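Local atomic coordinates of ribonucleoside-diphosphate reductase, alpha chain (Actinobacillus ureae ATCC 25976, PDB entry 6DQX), a protein that is the catalytic subunit of a class Id ribonucleotide reductase, which probably reduces ribonucleoside diphosphates to the 2'-deoxy forms needed for DNA synthesis. Residues 99-104 against 128-133; 383-388 against 404-409. All coordinates share one frame; numbering follows the deposited sequence.

Contact 1 of 2, residues 99-104 against 128-133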
loop_
_atom_site.group_PDB
_atom_site.type_symbol
_atom_site.label_atom_id
_atom_site.label_comp_id
_atom_site.label_asym_id
_atom_site.label_seq_id
_atom_site.Cartn_x
_atom_site.Cartn_y
_atom_site.Cartn_z
ATOM N N ARG A 99 2.411 25.048 0.352
ATOM C CA ARG A 99 2.585 23.740 -0.268
ATOM C C ARG A 99 3.778 22.960 0.293
ATOM O O ARG A 99 4.746 23.557 0.793
ATOM C CB ARG A 99 2.705 23.861 -1.791
ATOM C CG ARG A 99 3.946 24.567 -2.328
ATOM C CD ARG A 99 4.036 24.412 -3.835
ATOM N NE ARG A 99 5.287 24.934 -4.388
ATOM C CZ ARG A 99 5.606 24.933 -5.687
ATOM N NH1 ARG A 99 4.761 24.440 -6.599
ATOM N NH2 ARG A 99 6.773 25.430 -6.091
ATOM N N GLY A 100 3.677 21.633 0.222
ATOM C CA GLY A 100 4.823 20.739 0.426
ATOM C C GLY A 100 5.512 20.819 1.772
ATOM O O GLY A 100 4.948 21.290 2.780
ATOM N N LEU A 101 6.738 20.309 1.778
ATOM C CA LEU A 101 7.590 20.302 2.959
ATOM C C LEU A 101 9.015 20.627 2.499
ATOM O O LEU A 101 9.388 20.322 1.368
ATOM C CB LEU A 101 7.567 18.946 3.665
ATOM C CG LEU A 101 6.236 18.522 4.309
ATOM C CD1 LEU A 101 6.282 17.072 4.733
ATOM C CD2 LEU A 101 5.903 19.423 5.495
ATOM N N PRO A 102 9.821 21.207 3.393
ATOM C CA PRO A 102 11.196 21.604 3.026
ATOM C C PRO A 102 12.286 20.567 3.362
ATOM O O PRO A 102 13.477 20.903 3.279
ATOM C CB PRO A 102 11.361 22.895 3.841
ATOM C CG PRO A 102 10.692 22.543 5.122
ATOM C CD PRO A 102 9.448 21.767 4.705
ATOM N N ILE A 103 11.907 19.334 3.720
ATOM C CA ILE A 103 12.858 18.269 4.093
ATOM C C ILE A 103 13.345 17.505 2.853
ATOM O O ILE A 103 12.656 17.475 1.848
ATOM C CB ILE A 103 12.315 17.284 5.155
ATOM C CG1 ILE A 103 10.934 16.728 4.760
ATOM C CG2 ILE A 103 12.212 17.975 6.528
ATOM C CD1 ILE A 103 10.540 15.428 5.420
ATOM N N SER A 104 14.542 16.922 2.947
ATOM C CA SER A 104 15.204 16.187 1.821
ATOM C C SER A 104 15.415 14.680 2.065
ATOM O O SER A 104 15.998 13.986 1.229
ATOM C CB SER A 104 16.566 16.856 1.496
ATOM O OG SER A 104 16.349 18.096 0.817
ATOM N N SER A 128 5.598 10.354 -0.899
ATOM C CA SER A 128 5.693 10.251 -2.372
ATOM C C SER A 128 4.849 11.303 -3.101
ATOM O O SER A 128 5.203 11.723 -4.199
ATOM C CB SER A 128 5.285 8.853 -2.850
ATOM O OG SER A 128 6.106 7.861 -2.255
ATOM N N LYS A 129 3.727 11.709 -2.505
ATOM C CA LYS A 129 2.928 12.805 -3.047
ATOM C C LYS A 129 3.641 14.134 -2.828
ATOM O O LYS A 129 3.674 14.954 -3.726
ATOM C CB LYS A 129 1.544 12.884 -2.383
ATOM C CG LYS A 129 0.657 14.039 -2.845
ATOM C CD LYS A 129 0.344 13.941 -4.344
ATOM C CE LYS A 129 -0.897 14.749 -4.735
ATOM N NZ LYS A 129 -1.413 14.392 -6.096
ATOM N N ILE A 130 4.156 14.333 -1.622
ATOM C CA ILE A 130 4.737 15.617 -1.191
ATOM C C ILE A 130 6.143 15.822 -1.787
ATOM O O ILE A 130 6.515 16.954 -2.160
ATOM C CB ILE A 130 4.771 15.698 0.358
ATOM C CG1 ILE A 130 3.334 15.774 0.902
ATOM C CG2 ILE A 130 5.599 16.892 0.834
ATOM C CD1 ILE A 130 3.158 15.432 2.380
ATOM N N GLY A 131 6.900 14.725 -1.876
ATOM C CA GLY A 131 8.245 14.700 -2.478
ATOM C C GLY A 131 9.330 14.819 -1.428
ATOM O O GLY A 131 9.056 15.096 -0.252
ATOM N N GLY A 132 10.568 14.619 -1.870
ATOM C CA GLY A 132 11.749 14.707 -1.016
ATOM C C GLY A 132 12.377 13.358 -0.705
ATOM O O GLY A 132 13.255 13.285 0.150
ATOM N N GLY A 133 11.925 12.295 -1.375
ATOM C CA GLY A 133 12.554 10.978 -1.263
ATOM C C GLY A 133 12.221 10.281 0.047
ATOM O O GLY A 133 12.010 10.925 1.090
#
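The flat group at the heart of this contact is the peptide joining Gly100 to Leu101, and the methyl CG2 of Ile130 lies over one of its faces, offset toward the N-H edge. Ile130 CG2 is 3.7 Å from Leu101 N and 3.9 Å from Gly100 CA. The same methyl meets the Leu101 side chain, approaching CG to 3.9 Å, with CB and CD1 of Leu101 scarcely farther away. Because Ile130 has CG1 beside its backbone N (chi1 -68°), CG2 stands anti to that N and becomes the branch that does the touching. Farther along, backbone meets backbone. The last helical residue is Ile130; Gly131 then turns the chain with positive phi, and Gly132 brings its bare CA to 4.1 Å from Ile103 O, a carbonyl that finds no polar partner although it is buried. Ser104 O and Gly132 O stand 3.0 Å apart, two acceptors whose approach is probably mildly unfavourable; the apolar part of the contact is the packing of Leu101 on Ile130. Segment 99-104 runs into strand 105-109 and segment 128-133 from helix 114-130 into strand 134-137; the two strands, parallel neighbours in the sheet, and the helix between them form a beta-alpha-beta crossover of the reductase barrel. Met330 touches both Leu101 and Ile130, helix 308-327 packs on Leu101, Pro102 and Ile103, and Ser104 pairs through its backbone with Cys290 of strand 288-296.

Contact 2 of 2, residues 383-388 against 404-409. With EDO (1,2-ethanediol), chain F.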
loop_
_atom_site.group_PDB
_atom_site.type_symbol
_atom_site.label_atom_id
_atom_site.label_comp_id
_atom_site.label_asym_id
_atom_site.label_seq_id
_atom_site.Cartn_x
_atom_site.Cartn_y
_atom_site.Cartn_z
ATOM N N LYS A 383 32.806 25.615 12.504
ATOM C CA LYS A 383 31.888 26.732 12.330
ATOM C C LYS A 383 30.430 26.319 12.480
ATOM O O LYS A 383 29.651 27.012 13.160
ATOM C CB LYS A 383 32.161 27.445 11.006
ATOM C CG LYS A 383 33.483 28.199 11.071
ATOM C CD LYS A 383 33.971 28.701 9.737
ATOM C CE LYS A 383 33.349 30.000 9.287
ATOM N NZ LYS A 383 33.486 31.135 10.268
ATOM N N THR A 384 30.074 25.172 11.906
ATOM C CA THR A 384 28.684 24.654 12.063
ATOM C C THR A 384 28.370 24.272 13.519
ATOM O O THR A 384 27.290 24.574 14.022
ATOM C CB THR A 384 28.372 23.471 11.120
ATOM O OG1 THR A 384 29.297 22.399 11.309
ATOM C CG2 THR A 384 28.402 23.917 9.681
ATOM N N LEU A 385 29.309 23.629 14.215
ATOM C CA LEU A 385 29.102 23.323 15.613
ATOM C C LEU A 385 28.957 24.594 16.470
ATOM O O LEU A 385 28.083 24.679 17.325
ATOM C CB LEU A 385 30.249 22.464 16.173
ATOM C CG LEU A 385 30.198 22.134 17.656
ATOM C CD1 LEU A 385 28.852 21.490 18.021
ATOM C CD2 LEU A 385 31.369 21.231 18.054
ATOM N N LYS A 386 29.812 25.568 16.231
ATOM C CA LYS A 386 29.715 26.847 16.940
ATOM C C LYS A 386 28.335 27.449 16.763
ATOM O O LYS A 386 27.722 27.909 17.721
ATOM C CB LYS A 386 30.782 27.806 16.424
ATOM C CG LYS A 386 30.747 29.194 17.054
ATOM C CD LYS A 386 31.826 30.083 16.470
ATOM C CE LYS A 386 31.508 30.454 15.038
ATOM N NZ LYS A 386 32.171 31.705 14.586
ATOM N N ALA A 387 27.847 27.432 15.525
ATOM C CA ALA A 387 26.549 27.976 15.214
ATOM C C ALA A 387 25.417 27.224 15.955
ATOM O O ALA A 387 24.509 27.844 16.525
ATOM C CB ALA A 387 26.332 28.002 13.702
ATOM N N SER A 388 25.527 25.901 16.029
ATOM C CA SER A 388 24.516 25.080 16.713
ATOM C C SER A 388 24.527 25.351 18.224
ATOM O O SER A 388 23.481 25.401 18.857
ATOM C CB SER A 388 24.753 23.600 16.482
ATOM O OG SER A 388 23.617 22.855 16.861
ATOM N N TYR A 404 23.404 18.779 26.535
ATOM C CA TYR A 404 24.457 18.555 25.574
ATOM C C TYR A 404 25.062 19.815 24.960
ATOM O O TYR A 404 26.154 19.727 24.433
ATOM C CB TYR A 404 24.020 17.592 24.452
ATOM C CG TYR A 404 24.013 16.139 24.901
ATOM C CD1 TYR A 404 22.926 15.603 25.580
ATOM C CD2 TYR A 404 25.080 15.312 24.636
ATOM C CE1 TYR A 404 22.921 14.276 25.992
ATOM C CE2 TYR A 404 25.087 13.977 25.041
ATOM C CZ TYR A 404 23.998 13.465 25.705
ATOM O OH TYR A 404 23.964 12.153 26.121
ATOM N N GLY A 405 24.372 20.947 25.028
ATOM C CA GLY A 405 24.942 22.243 24.673
ATOM C C GLY A 405 24.864 22.671 23.220
ATOM O O GLY A 405 25.550 23.622 22.825
ATOM N N ARG A 406 24.037 21.992 22.413
ATOM C CA ARG A 406 23.747 22.457 21.066
ATOM C C ARG A 406 22.296 22.186 20.710
ATOM O O ARG A 406 21.591 21.484 21.440
ATOM C CB ARG A 406 24.694 21.829 20.048
ATOM C CG ARG A 406 24.578 20.320 19.904
ATOM C CD ARG A 406 25.482 19.836 18.773
ATOM N NE ARG A 406 25.266 18.406 18.561
ATOM C CZ ARG A 406 25.679 17.414 19.354
ATOM N NH1 ARG A 406 26.406 17.640 20.451
ATOM N NH2 ARG A 406 25.381 16.149 19.040
ATOM N N ARG A 407 21.894 22.783 19.593
ATOM C CA ARG A 407 20.516 22.787 19.101
ATOM C C ARG A 407 20.172 21.559 18.222
ATOM O O ARG A 407 18.989 21.179 18.123
ATOM C CB ARG A 407 20.347 24.068 18.276
ATOM C CG ARG A 407 18.992 24.344 17.647
ATOM C CD ARG A 407 18.020 24.892 18.642
ATOM N NE ARG A 407 16.837 25.439 17.976
ATOM C CZ ARG A 407 15.642 25.536 18.537
ATOM N NH1 ARG A 407 15.448 25.136 19.789
ATOM N NH2 ARG A 407 14.626 26.027 17.841
ATOM N N ASN A 408 21.185 21.009 17.548
ATOM C CA ASN A 408 21.035 20.032 16.457
ATOM C C ASN A 408 21.896 18.813 16.696
ATOM O O ASN A 408 23.078 18.937 16.993
ATOM C CB ASN A 408 21.478 20.686 15.175
ATOM C CG ASN A 408 20.840 22.040 14.988
ATOM O OD1 ASN A 408 21.482 23.079 15.219
ATOM N ND2 ASN A 408 19.545 22.049 14.648
ATOM N N THR A 409 21.313 17.616 16.573
ATOM C CA THR A 409 22.054 16.399 16.909
ATOM C C THR A 409 23.207 16.172 15.946
ATOM O O THR A 409 24.308 15.744 16.359
ATOM C CB THR A 409 21.168 15.139 16.944
ATOM O OG1 THR A 409 20.471 15.021 15.705
ATOM C CG2 THR A 409 20.205 15.187 18.110
HETATM C C1 EDO F . 13.631 29.558 15.142
HETATM O O1 EDO F . 12.760 28.921 14.196
HETATM C C2 EDO F . 14.994 28.887 15.198
HETATM O O2 EDO F . 14.866 27.472 15.272
#
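Ser388, on helix 367-395, points into the bend of segment 404-409 and loses the most surface here, followed by Arg406 and Leu385. With chi1 at -166°, the Ser388 hydroxyl is turned toward Asn408 and donates through OG to Asn408 OD1 at 2.7 Å, tilted slightly from the amide plane. Arg407 N gives its hydrogen to Ser388 O at 3.1 Å, coming from above the carbonyl plane, and weakly to Ser388 OG at 3.2 Å. Arg406 packs with its aliphatic part: CB rests 3.5 Å from Ser388 OG, and CD meets Leu385 CD1 at 3.8 Å where the two side chains cross nearly at right angles. Its guanidinium runs forward along its own segment, and NH2 bonds Thr409 O at 2.9 Å, close to the guanidinium plane. Arg407 leads the other way, to a salt bridge with Asp317 and a bond to Gly396 O, while its NH2 binds O2 of a 1,2-ethanediol, probably from the crystallisation liquor, at 3.0 Å. The chemistry implies a fixed orientation for the Asn408 amide: OD1 accepts from Ser388, and ND2 donates to Arg344 O and Asp317. Ser388 holds residues 407 and 408 by hydroxyl and main-chain carbonyl together.

Overall arrangement
Contact 1 closes along the chain before contact 2 opens; their centres are about 26 Å apart and their nearest atoms about 12 Å. Helix 308-327 connects them: residues of its C-terminal half, from Val319 to Lys326, touch residues 100-103, whereas Glu310 and Thr313 lie against segment 383-388 and Asp317 binds Arg407 and Asn408. The ethanediol on Arg407 also bonds Asp317 and Ser321 of this helix. Contact 1, largely van der Waals packing, lies where a loop and a helix end lead into neighbouring strands, its centre about 16 Å from that of the chain; polar contact 2 is centred about 21 Å out. Both lie away from His65, a magnesium ligand seen in this protein though unoccupied in this chain.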